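Local coordinates for protein ketosynthase (Streptomyces sp. MSC090213JE08, PDB 6KXD) that probably catalyses decarboxylative condensation of acyl chains with malonyl-ACP in a highly reducing type II polyketide synthase, working alongside a chain length factor, at residues E48-N53 and L207-G212; R65-V70 and Y81-A86; V166-A169 and N174-V177; S183-E188 and L285-V290; S299-G302 and A307-K310. All blocks are in the same frame, centred on the assembly; numbering follows the deposited sequence.

Contact 1: residues E48-N53 and L207-G212; sequences EGFGQN and LFKRFG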
# COMPACT_ATOMS: atom_id res chain seq x y z
N GLU A 48 18.18 24.41 4.59
CA GLU A 48 19.58 24.78 4.51
C GLU A 48 20.33 23.73 3.70
O GLU A 48 20.43 22.57 4.09
CB GLU A 48 20.21 24.85 5.91
CG GLU A 48 21.73 24.97 5.94
CD GLU A 48 22.42 24.64 7.26
OE1 GLU A 48 23.66 24.42 7.26
OE2 GLU A 48 21.74 24.59 8.31
N GLY A 49 20.92 24.16 2.58
CA GLY A 49 21.93 23.35 1.93
C GLY A 49 21.40 22.74 0.64
O GLY A 49 22.17 22.22 -0.13
N PHE A 50 20.08 22.80 0.45
CA PHE A 50 19.42 22.23 -0.72
C PHE A 50 19.50 23.20 -1.90
O PHE A 50 19.15 22.82 -3.03
CB PHE A 50 17.94 21.93 -0.43
CG PHE A 50 17.72 20.67 0.36
CD1 PHE A 50 17.64 19.45 -0.29
CD2 PHE A 50 17.57 20.69 1.74
CE1 PHE A 50 17.44 18.29 0.43
CE2 PHE A 50 17.36 19.52 2.46
CZ PHE A 50 17.33 18.31 1.80
N GLY A 51 19.90 24.46 -1.61
CA GLY A 51 19.98 25.54 -2.58
C GLY A 51 18.60 25.97 -3.04
O GLY A 51 18.45 26.64 -4.02
N GLN A 52 17.57 25.54 -2.31
CA GLN A 52 16.20 25.56 -2.80
C GLN A 52 15.25 25.29 -1.63
O GLN A 52 15.66 24.61 -0.71
CB GLN A 52 16.06 24.44 -3.83
CG GLN A 52 15.10 24.76 -4.95
CD GLN A 52 15.07 23.55 -5.85
OE1 GLN A 52 16.11 23.00 -6.22
NE2 GLN A 52 13.86 23.12 -6.18
N ASN A 53 14.08 25.93 -1.61
CA ASN A 53 13.26 25.82 -0.37
C ASN A 53 11.76 26.03 -0.62
O ASN A 53 11.02 26.41 0.30
CB ASN A 53 13.76 26.77 0.72
CG ASN A 53 13.16 28.14 0.58
OD1 ASN A 53 12.92 28.59 -0.53
ND2 ASN A 53 12.81 28.77 1.69
N LEU A 207 15.34 13.31 -2.18
CA LEU A 207 15.25 12.32 -3.26
C LEU A 207 15.10 13.03 -4.61
O LEU A 207 15.95 12.86 -5.48
CB LEU A 207 14.09 11.37 -2.95
CG LEU A 207 13.48 10.55 -4.08
CD1 LEU A 207 14.42 10.28 -5.21
CD2 LEU A 207 12.94 9.24 -3.49
N PHE A 208 14.08 13.88 -4.75
CA PHE A 208 13.79 14.50 -6.03
C PHE A 208 14.88 15.51 -6.39
O PHE A 208 15.30 15.58 -7.54
CB PHE A 208 12.38 15.05 -6.05
CG PHE A 208 11.40 13.92 -6.22
CD1 PHE A 208 11.17 13.37 -7.47
CD2 PHE A 208 10.80 13.33 -5.12
CE1 PHE A 208 10.29 12.31 -7.63
CE2 PHE A 208 9.92 12.27 -5.27
CZ PHE A 208 9.68 11.76 -6.53
N LYS A 209 15.40 16.20 -5.39
CA LYS A 209 16.54 17.10 -5.61
C LYS A 209 17.66 16.30 -6.28
O LYS A 209 18.16 16.66 -7.34
CB LYS A 209 17.05 17.68 -4.30
CG LYS A 209 18.25 18.61 -4.43
CD LYS A 209 17.98 19.85 -5.23
CE LYS A 209 19.28 20.57 -5.53
NZ LYS A 209 19.04 21.96 -5.98
N ARG A 210 18.05 15.21 -5.63
CA ARG A 210 19.20 14.44 -6.08
C ARG A 210 18.97 13.83 -7.46
O ARG A 210 19.93 13.60 -8.19
CB ARG A 210 19.57 13.32 -5.11
CG ARG A 210 20.84 12.59 -5.52
CD ARG A 210 22.00 13.52 -5.87
NE ARG A 210 23.16 12.74 -6.19
CZ ARG A 210 23.44 12.30 -7.40
NH1 ARG A 210 22.65 12.59 -8.42
NH2 ARG A 210 24.51 11.55 -7.60
N PHE A 211 17.71 13.55 -7.80
CA PHE A 211 17.32 13.11 -9.13
C PHE A 211 17.39 14.24 -10.17
O PHE A 211 17.25 13.98 -11.35
CB PHE A 211 15.92 12.50 -9.07
CG PHE A 211 15.91 10.99 -9.04
CD1 PHE A 211 16.97 10.29 -8.49
CD2 PHE A 211 14.86 10.29 -9.60
CE1 PHE A 211 16.97 8.90 -8.49
CE2 PHE A 211 14.87 8.90 -9.61
CZ PHE A 211 15.92 8.21 -9.04
N GLY A 212 17.58 15.50 -9.74
CA GLY A 212 17.50 16.66 -10.64
C GLY A 212 16.08 16.84 -11.17
O GLY A 212 15.88 17.43 -12.21

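Contact 2: residues R65-V70 and Y81-A86; sequences RWIHHV and YAVAAA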
# COMPACT_ATOMS: atom_id res chain seq x y z
N ARG A 65 -10.00 21.10 13.98
CA ARG A 65 -11.24 21.25 13.23
C ARG A 65 -11.85 19.87 12.94
O ARG A 65 -13.06 19.75 12.83
CB ARG A 65 -11.03 22.06 11.95
CG ARG A 65 -11.05 23.57 12.15
CD ARG A 65 -11.04 24.40 10.87
NE ARG A 65 -12.11 24.14 9.90
CZ ARG A 65 -13.43 24.24 10.11
NH1 ARG A 65 -13.96 23.98 11.30
NH2 ARG A 65 -14.24 24.58 9.11
N TRP A 66 -11.02 18.82 12.85
CA TRP A 66 -11.40 17.57 12.21
C TRP A 66 -11.27 16.37 13.15
O TRP A 66 -12.06 15.40 13.06
CB TRP A 66 -10.51 17.36 10.99
CG TRP A 66 -10.23 18.64 10.26
CD1 TRP A 66 -9.07 19.36 10.23
CD2 TRP A 66 -11.16 19.36 9.45
NE1 TRP A 66 -9.20 20.46 9.43
CE2 TRP A 66 -10.48 20.50 8.96
CE3 TRP A 66 -12.50 19.15 9.10
CZ2 TRP A 66 -11.11 21.42 8.12
CZ3 TRP A 66 -13.12 20.07 8.29
CH2 TRP A 66 -12.43 21.19 7.81
N ILE A 67 -10.23 16.42 13.99
CA ILE A 67 -9.79 15.29 14.77
C ILE A 67 -10.24 15.49 16.21
O ILE A 67 -9.91 16.50 16.84
CB ILE A 67 -8.28 15.09 14.68
CG1 ILE A 67 -7.87 14.94 13.21
CG2 ILE A 67 -7.84 13.89 15.49
CD1 ILE A 67 -6.39 14.89 13.01
N HIS A 68 -11.00 14.50 16.69
CA HIS A 68 -11.70 14.62 17.98
C HIS A 68 -11.25 13.55 18.96
O HIS A 68 -11.23 13.82 20.21
CB HIS A 68 -13.21 14.54 17.74
CG HIS A 68 -13.75 15.71 17.02
ND1 HIS A 68 -14.06 16.89 17.67
CD2 HIS A 68 -14.09 15.88 15.72
CE1 HIS A 68 -14.51 17.76 16.80
NE2 HIS A 68 -14.53 17.16 15.60
N HIS A 69 -10.96 12.34 18.46
CA HIS A 69 -10.87 11.16 19.27
C HIS A 69 -9.44 10.67 19.38
O HIS A 69 -9.08 10.21 20.39
CB HIS A 69 -11.74 10.02 18.72
CG HIS A 69 -13.17 10.36 18.78
ND1 HIS A 69 -14.02 10.20 17.70
CD2 HIS A 69 -13.89 10.88 19.79
CE1 HIS A 69 -15.23 10.58 18.07
NE2 HIS A 69 -15.16 11.03 19.33
N VAL A 70 -8.70 10.69 18.27
CA VAL A 70 -7.40 10.13 18.25
C VAL A 70 -6.45 11.21 18.77
O VAL A 70 -6.40 12.29 18.21
CB VAL A 70 -7.03 9.71 16.82
CG1 VAL A 70 -5.60 9.21 16.78
CG2 VAL A 70 -7.99 8.65 16.29
N TYR A 81 -3.50 14.35 8.20
CA TYR A 81 -4.21 14.75 7.03
C TYR A 81 -5.24 13.72 6.62
O TYR A 81 -6.37 14.07 6.17
CB TYR A 81 -3.25 14.96 5.86
CG TYR A 81 -2.28 16.10 5.98
CD1 TYR A 81 -2.50 17.17 6.83
CD2 TYR A 81 -1.17 16.16 5.16
CE1 TYR A 81 -1.61 18.22 6.90
CE2 TYR A 81 -0.28 17.22 5.20
CZ TYR A 81 -0.51 18.27 6.07
OH TYR A 81 0.33 19.33 6.18
N ALA A 82 -4.88 12.43 6.76
CA ALA A 82 -5.73 11.37 6.30
C ALA A 82 -7.05 11.41 7.09
O ALA A 82 -8.16 11.36 6.53
CB ALA A 82 -5.04 10.06 6.50
N VAL A 83 -6.87 11.54 8.40
CA VAL A 83 -8.00 11.51 9.35
C VAL A 83 -8.88 12.74 9.10
O VAL A 83 -10.11 12.61 9.01
CB VAL A 83 -7.50 11.43 10.81
CG1 VAL A 83 -8.65 11.55 11.80
CG2 VAL A 83 -6.74 10.15 11.12
N ALA A 84 -8.26 13.92 8.97
CA ALA A 84 -9.02 15.14 8.69
C ALA A 84 -9.83 15.01 7.39
O ALA A 84 -11.01 15.29 7.38
CB ALA A 84 -8.09 16.34 8.70
N ALA A 85 -9.21 14.56 6.27
CA ALA A 85 -9.90 14.41 5.06
C ALA A 85 -11.01 13.36 5.19
O ALA A 85 -12.06 13.48 4.54
CB ALA A 85 -8.94 14.05 3.94
N ALA A 86 -10.76 12.29 5.95
CA ALA A 86 -11.74 11.27 6.14
C ALA A 86 -12.97 11.87 6.84
O ALA A 86 -14.09 11.62 6.40
CB ALA A 86 -11.18 10.14 6.94

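Contact 3: residues V166-A169 and N174-V177; sequences VTTA and NYSV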
# COMPACT_ATOMS: atom_id res chain seq x y z
N VAL A 166 -2.27 1.34 1.01
CA VAL A 166 -1.66 0.95 -0.23
C VAL A 166 -0.42 1.83 -0.46
O VAL A 166 -0.48 3.06 -0.53
CB VAL A 166 -2.68 1.01 -1.37
CG1 VAL A 166 -2.00 0.66 -2.68
CG2 VAL A 166 -3.85 0.06 -1.09
N THR A 167 0.72 1.20 -0.60
CA THR A 167 1.99 1.92 -0.68
C THR A 167 2.53 1.80 -2.11
O THR A 167 3.58 1.28 -2.30
CB THR A 167 2.99 1.40 0.34
OG1 THR A 167 3.27 0.02 0.10
CG2 THR A 167 2.47 1.57 1.77
N THR A 168 1.73 2.25 -3.07
CA THR A 168 2.12 2.26 -4.48
C THR A 168 2.39 3.72 -4.90
O THR A 168 2.08 4.16 -6.04
CB THR A 168 1.07 1.55 -5.33
OG1 THR A 168 -0.18 2.22 -5.17
CG2 THR A 168 0.91 0.09 -4.98
N ALA A 169 2.88 4.49 -3.93
CA ALA A 169 3.40 5.85 -4.16
C ALA A 169 2.40 6.74 -4.92
O ALA A 169 1.26 6.96 -4.48
CB ALA A 169 4.75 5.72 -4.79
N ASN A 174 -5.37 6.14 -6.61
CA ASN A 174 -6.13 5.45 -7.61
C ASN A 174 -6.23 3.95 -7.27
O ASN A 174 -7.29 3.35 -7.46
CB ASN A 174 -5.50 5.60 -8.99
CG ASN A 174 -6.03 6.79 -9.76
OD1 ASN A 174 -6.93 7.48 -9.27
ND2 ASN A 174 -5.42 7.06 -10.91
N TYR A 175 -5.13 3.37 -6.80
CA TYR A 175 -5.20 1.96 -6.35
C TYR A 175 -6.26 1.81 -5.28
O TYR A 175 -7.02 0.82 -5.25
CB TYR A 175 -3.91 1.48 -5.73
CG TYR A 175 -2.88 0.97 -6.70
CD1 TYR A 175 -2.21 1.83 -7.55
CD2 TYR A 175 -2.56 -0.37 -6.71
CE1 TYR A 175 -1.24 1.34 -8.41
CE2 TYR A 175 -1.58 -0.86 -7.54
CZ TYR A 175 -0.91 0.00 -8.39
OH TYR A 175 0.04 -0.53 -9.21
N SER A 176 -6.27 2.78 -4.37
CA SER A 176 -7.14 2.71 -3.19
C SER A 176 -8.61 2.84 -3.60
O SER A 176 -9.45 2.10 -3.11
CB SER A 176 -6.72 3.76 -2.17
OG SER A 176 -5.44 3.48 -1.62
N VAL A 177 -8.92 3.80 -4.49
CA VAL A 177 -10.26 4.00 -5.00
C VAL A 177 -10.69 2.73 -5.74
O VAL A 177 -11.81 2.25 -5.56
CB VAL A 177 -10.34 5.25 -5.90
CG1 VAL A 177 -11.67 5.33 -6.61
CG2 VAL A 177 -10.09 6.55 -5.14

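Contact 4: residues S183-E188 and L285-V290; sequences SIRSGE and LDDAGV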
# COMPACT_ATOMS: atom_id res chain seq x y z
N SER A 183 -14.09 -3.75 -3.87
CA SER A 183 -14.58 -4.27 -2.63
C SER A 183 -16.10 -4.14 -2.59
O SER A 183 -16.81 -5.07 -2.16
CB SER A 183 -13.91 -3.63 -1.44
OG SER A 183 -12.52 -3.95 -1.39
N ILE A 184 -16.60 -2.99 -3.05
CA ILE A 184 -18.07 -2.78 -3.12
C ILE A 184 -18.67 -3.67 -4.22
O ILE A 184 -19.71 -4.30 -4.01
CB ILE A 184 -18.41 -1.29 -3.29
CG1 ILE A 184 -18.03 -0.52 -2.03
CG2 ILE A 184 -19.89 -1.11 -3.60
CD1 ILE A 184 -17.98 0.97 -2.20
N ARG A 185 -18.01 -3.76 -5.37
CA ARG A 185 -18.55 -4.55 -6.48
C ARG A 185 -18.74 -6.01 -6.05
O ARG A 185 -19.69 -6.65 -6.49
CB ARG A 185 -17.68 -4.52 -7.72
CG ARG A 185 -17.91 -3.32 -8.62
CD ARG A 185 -16.93 -3.42 -9.77
NE ARG A 185 -17.13 -2.41 -10.78
CZ ARG A 185 -16.29 -2.19 -11.78
NH1 ARG A 185 -15.41 -3.12 -12.12
NH2 ARG A 185 -16.35 -1.05 -12.43
N SER A 186 -17.85 -6.50 -5.17
CA SER A 186 -17.86 -7.87 -4.67
C SER A 186 -19.09 -8.17 -3.82
O SER A 186 -19.32 -9.34 -3.48
CB SER A 186 -16.64 -8.16 -3.86
OG SER A 186 -16.75 -7.60 -2.57
N GLY A 187 -19.74 -7.12 -3.34
CA GLY A 187 -20.89 -7.21 -2.54
C GLY A 187 -20.56 -7.31 -1.06
O GLY A 187 -21.44 -7.24 -0.24
N GLU A 188 -19.29 -7.47 -0.72
CA GLU A 188 -18.90 -7.75 0.66
C GLU A 188 -19.01 -6.52 1.57
O GLU A 188 -19.13 -6.67 2.79
CB GLU A 188 -17.50 -8.34 0.68
CG GLU A 188 -17.46 -9.77 0.19
CD GLU A 188 -16.08 -10.27 -0.18
OE1 GLU A 188 -15.09 -9.70 0.30
OE2 GLU A 188 -16.01 -11.26 -0.95
N LEU A 285 -10.42 1.60 -19.44
CA LEU A 285 -11.55 1.83 -20.35
C LEU A 285 -12.39 0.55 -20.45
O LEU A 285 -13.60 0.60 -20.42
CB LEU A 285 -11.01 2.31 -21.69
CG LEU A 285 -10.18 3.59 -21.68
CD1 LEU A 285 -9.59 3.86 -23.05
CD2 LEU A 285 -10.98 4.79 -21.21
N ASP A 286 -11.73 -0.62 -20.52
CA ASP A 286 -12.42 -1.89 -20.65
C ASP A 286 -13.22 -2.16 -19.37
O ASP A 286 -14.36 -2.62 -19.45
CB ASP A 286 -11.48 -3.05 -20.95
CG ASP A 286 -12.25 -4.34 -21.18
OD1 ASP A 286 -12.99 -4.42 -22.19
OD2 ASP A 286 -12.14 -5.26 -20.34
N ASP A 287 -12.64 -1.86 -18.21
CA ASP A 287 -13.34 -2.08 -16.96
C ASP A 287 -14.53 -1.13 -16.85
O ASP A 287 -15.54 -1.50 -16.32
CB ASP A 287 -12.43 -1.84 -15.76
CG ASP A 287 -13.08 -2.24 -14.45
OD1 ASP A 287 -13.79 -3.27 -14.43
OD2 ASP A 287 -12.87 -1.54 -13.45
N ALA A 288 -14.33 0.11 -17.29
CA ALA A 288 -15.32 1.19 -17.24
C ALA A 288 -16.42 0.91 -18.27
O ALA A 288 -17.57 1.28 -18.08
CB ALA A 288 -14.64 2.51 -17.50
N GLY A 289 -16.06 0.20 -19.34
CA GLY A 289 -17.01 -0.14 -20.41
C GLY A 289 -17.26 1.09 -21.26
O GLY A 289 -18.37 1.38 -21.62
N VAL A 290 -16.16 1.79 -21.56
CA VAL A 290 -16.12 3.14 -22.05
C VAL A 290 -15.16 3.16 -23.25
O VAL A 290 -14.10 2.53 -23.17
CB VAL A 290 -15.69 4.07 -20.91
CG1 VAL A 290 -14.99 5.33 -21.39
CG2 VAL A 290 -16.85 4.42 -19.98

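Contact 5: residues S299-G302 and A307-K310; sequences SAHG and ANDK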
# COMPACT_ATOMS: atom_id res chain seq x y z
N SER A 299 -7.16 13.56 -16.65
CA SER A 299 -6.34 14.10 -15.58
C SER A 299 -5.04 13.28 -15.58
O SER A 299 -5.01 12.10 -15.16
CB SER A 299 -7.04 14.02 -14.24
OG SER A 299 -6.13 14.32 -13.19
N ALA A 300 -3.99 13.90 -16.10
CA ALA A 300 -2.73 13.28 -16.37
C ALA A 300 -1.96 13.08 -15.06
O ALA A 300 -2.16 13.83 -14.12
CB ALA A 300 -1.93 14.11 -17.32
N HIS A 301 -1.11 12.05 -15.02
CA HIS A 301 -0.12 11.91 -13.98
C HIS A 301 0.75 13.16 -13.97
O HIS A 301 1.06 13.75 -12.92
CB HIS A 301 0.71 10.64 -14.17
CG HIS A 301 1.77 10.49 -13.13
ND1 HIS A 301 1.50 10.45 -11.77
CD2 HIS A 301 3.10 10.32 -13.25
CE1 HIS A 301 2.64 10.31 -11.13
NE2 HIS A 301 3.62 10.21 -12.01
N GLY A 302 1.14 13.57 -15.18
CA GLY A 302 1.68 14.94 -15.46
C GLY A 302 2.40 15.59 -14.30
O GLY A 302 1.90 16.55 -13.71
N ALA A 307 11.02 13.20 -18.59
CA ALA A 307 10.65 11.82 -18.94
C ALA A 307 9.14 11.62 -18.82
O ALA A 307 8.51 11.13 -19.77
CB ALA A 307 11.41 10.83 -18.08
N ASN A 308 8.53 12.03 -17.69
CA ASN A 308 7.20 11.59 -17.44
C ASN A 308 6.29 12.10 -18.54
O ASN A 308 5.49 11.35 -19.07
CB ASN A 308 6.56 12.06 -16.12
CG ASN A 308 5.09 11.67 -16.09
OD1 ASN A 308 4.77 10.49 -15.96
ND2 ASN A 308 4.19 12.63 -16.30
N ASP A 309 6.39 13.41 -18.84
CA ASP A 309 5.37 14.07 -19.59
C ASP A 309 5.45 13.56 -21.04
O ASP A 309 4.44 13.29 -21.65
CB ASP A 309 5.45 15.59 -19.37
CG ASP A 309 5.19 16.07 -17.94
OD1 ASP A 309 4.74 15.27 -17.10
OD2 ASP A 309 5.41 17.25 -17.67
N LYS A 310 6.66 13.32 -21.54
CA LYS A 310 6.78 12.87 -22.95
C LYS A 310 6.31 11.42 -23.04
O LYS A 310 5.55 11.05 -23.94
CB LYS A 310 8.18 13.13 -23.52
CG LYS A 310 9.34 12.44 -22.83
CD LYS A 310 10.60 12.31 -23.68
CE LYS A 310 11.55 11.24 -23.15
NZ LYS A 310 12.93 11.41 -23.66

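Contact 1: residues E48-N53 and L207-G212
Lys209 reaches from the last turn of helix 202-210 to the loop 48-53 and ends between two carbonyl oxygens. Its NZ donates to the backbone Phe50 O at 3.1 Å and to the side-chain Gln52 OE1, also at 3.1 Å. The first bond approaches Phe50 O nearly head-on, with a C=O...N angle of 166°; the second arrives in the carbonyl plane of the Gln52 amide at 157°. The aliphatic part of the lysine follows the same course: CE lies 3.4 Å from Phe50 O, and CD packs 3.8 Å from Gln52 OE1. A turn at chi2 (63°) bends the lysine chain so that NZ arrives between the two oxygens, whereas the glutamine chain runs straight beyond CG to bring its amide oxygen to the ammonium. The Phe50 ring contributes apolar packing, meeting Lys209 CG near its plane at the edge, 4.3 Å from CD1. Just past the lysine the helix is ended by a Schellman motif, in which Gly212, at positive phi, donates its N to Lys209 O over 2.7 Å. The contact also borders the other subunit of the assembly. Lys209 makes a cation-pi interaction with Phe142 of that neighbouring subunit, whose Pro141 packs on Phe50 and whose Arg140 NE is hydrogen-bonded to Gly49 O. Within the chain, the Phe50 ring meets the ring of Phe205 on the same helix as Lys209, their planes at about 60°.

Contact 2: residues R65-V70 and Y81-A86
Trp66 and Ile67 lay the loop before helix 77-93 against one side of that helix, an apolar loop-on-helix packing in the N-terminal half of the thiolase fold, with no hydrogen bond between the segments. The approach is close: Trp66 CA and Ala84 CA are 4.9 Å apart, a separation that the small alanine side chain permits. Ala84 CB touches the root of the tryptophan, at 3.5 Å from Trp66 CB and also 3.5 Å from CD1 of the indole, while the outer part of the ring swings away from the segment. Ile67 adds the second touch. Its CG1 branch, on the backbone N side at chi1 -57°, reaches Val83 CG1 at 3.8 Å, the two side chains crossing at about a right angle.

Further out, Val83 also packs on Val151 of helix 147-156, and Trp66 also packs on Met88, one turn beyond Ala84 on helix 77-93. The loop backbone is held by charged side chains: Arg87 NE is hydrogen-bonded to Trp66 O, and the Glu155 carboxylate of helix 147-156 accepts from three successive amides, OE2 from His68 N and OE1 from His69 N and Val70 N. Ala85, elsewhere on the helix, packs against Ala235 and Ile237 of strand 234-242. Over one face of the Trp66 indole, offset toward the rim, lies Arg65 CB, 3.4 Å above the ring plane.

Contact 3: residues V166-A169 and N174-V177
Thr168 lies against one face of the Tyr175 ring and makes the aromatic part of the contact. Its methyl CG2 forms a CH-pi interaction, 3.8 Å from the centroid of the Tyr175 ring and 16° off the ring normal. The hydroxyl stands over the ring too, closer to the rim, with Thr168 OG1 3.2 Å from Tyr175 CD1. With OG1 between the backbone N and the carbonyl carbon (chi1 60°), the threonine can lay both branches on the ring together.

Apolar packing continues toward the strand end, where Val166 CG1 meets Tyr175 CB at 3.7 Å and the two side chains cross at about a right angle. The strand 161-166 leads here through a tight turn into helix 172-185, the strand-turn-helix unit that in beta-ketoacyl synthases carries the active-site cysteine in its turn; the contact packs the start of the helix back onto the residues leading into that turn.

The hydroxyls of Tyr175 and Ser176 have their main partners elsewhere. Tyr175 OH is hydrogen-bonded to the backbone O of Asn171 of the neighbouring subunit, which ties the ring's far end to the dimer interface. Ser176 OG bonds to Ala172 O one helical turn back, with weak hydrogen bonds to Gly195 O and Thr108 OG1; its contact with Val166 CB, at 3.7 Å, is van der Waals. The Val166 backbone is hydrogen-bonded to Val109 and Thr111, on the side of the parallel strand 105-110.

Contact 4: residues S183-E188 and L285-V290
Arg185 NH1 donates to Asp287 OD1 over 2.8 Å, a salt bridge that carries the whole contact between helix ends whose nearest CA atoms are 12.0 Å apart. The bond is fairly straight, with an N-H...O angle of 160°. It meets OD1 on the syn side, while the carboxylate lies at the edge of the guanidinium, near its plane; the two flat groups are nonetheless turned 63° apart, and one nitrogen does most of the work, Arg185 NH2 staying 3.7 Å from Asp287 OD2. An arginine chain extended from CG to NE spans the distance. The other oxygen is also gripped: OD2 accepts from Tyr260 N and forms a salt bridge with Arg196 of the neighbouring subunit, which carries the contact across to that subunit. Arg7 NH2 is bonded to the backbone Asp287 O; with Arg185 and Arg196 both on the carboxylate, it is probably held as an anion.

Both helices stop just past the bridge. Ser186 OG accepts from Glu188 N at 3.1 Å in an ST turn, and on the other side Gly289, at positive phi, ends helix 274-288 in a Schellman motif with Val290 N bonded to Leu285 O at 3.0 Å.

Contact 5: residues S299-G302 and A307-K310
His301 and Asn308 both extend CG away from their own backbone N, at chi1 178° and 172°, which sets the CD2 edge of the imidazole against the amide oxygen. Asn308 OD1 lies in the plane of the His301 ring, 3.2 Å from CD2, and the amide plane is turned 80° from the ring. This is a close edge contact rather than a hydrogen bond. The amide nitrogen points elsewhere: Asn308 ND2 donates to Asp309 OD1 at 2.8 Å and also bonds to Glu312 OE2, which holds the amide's rotation. It comes within 3.4 Å of Gly302 N, two donors that do not bond each other but converge on the same acceptor, Glu312 OE2. Asp309 OD1 in turn packs 3.5 Å from Gly302 CA and accepts from Gly304 N, while OD2 takes Phe222 N.

Residues 301-305 form the HGTGT sequence of beta-ketoacyl synthases, whose histidine probably belongs to the active site, as in relatives; here the His301 side chain touches Cys170. Glu312 OE1 accepts His301 N, and Lys331 NZ bonds to His301 O, so the backbone N and O of His301 each have a side-chain partner. Around this lies a strand-turn-helix unit: strand 297-299, parallel with strands 326-328 and 387-394, runs into the loop, and the start of helix 306-320 packs back on it.

Contacts 2 and 3 are nested along the chain within the loop closed by contact 1, contact 4 crosses contact 1, and contact 5 follows all the others. Contacts 3 and 4 share helix 172-185, with centres about 16 Å apart. Contact 3, about 9 Å from the chain centre, and contact 5 are both strand-turn-helix units, one in each half of the thiolase fold. Their nearest atoms are about 7 Å apart, consistent with turns that converge on one active site. Contacts 1 and 4 lie on opposite sides of the chain centre, about 41 Å apart between centres, yet these two and contact 3 all meet the neighbouring subunit, spreading the interface across the fold.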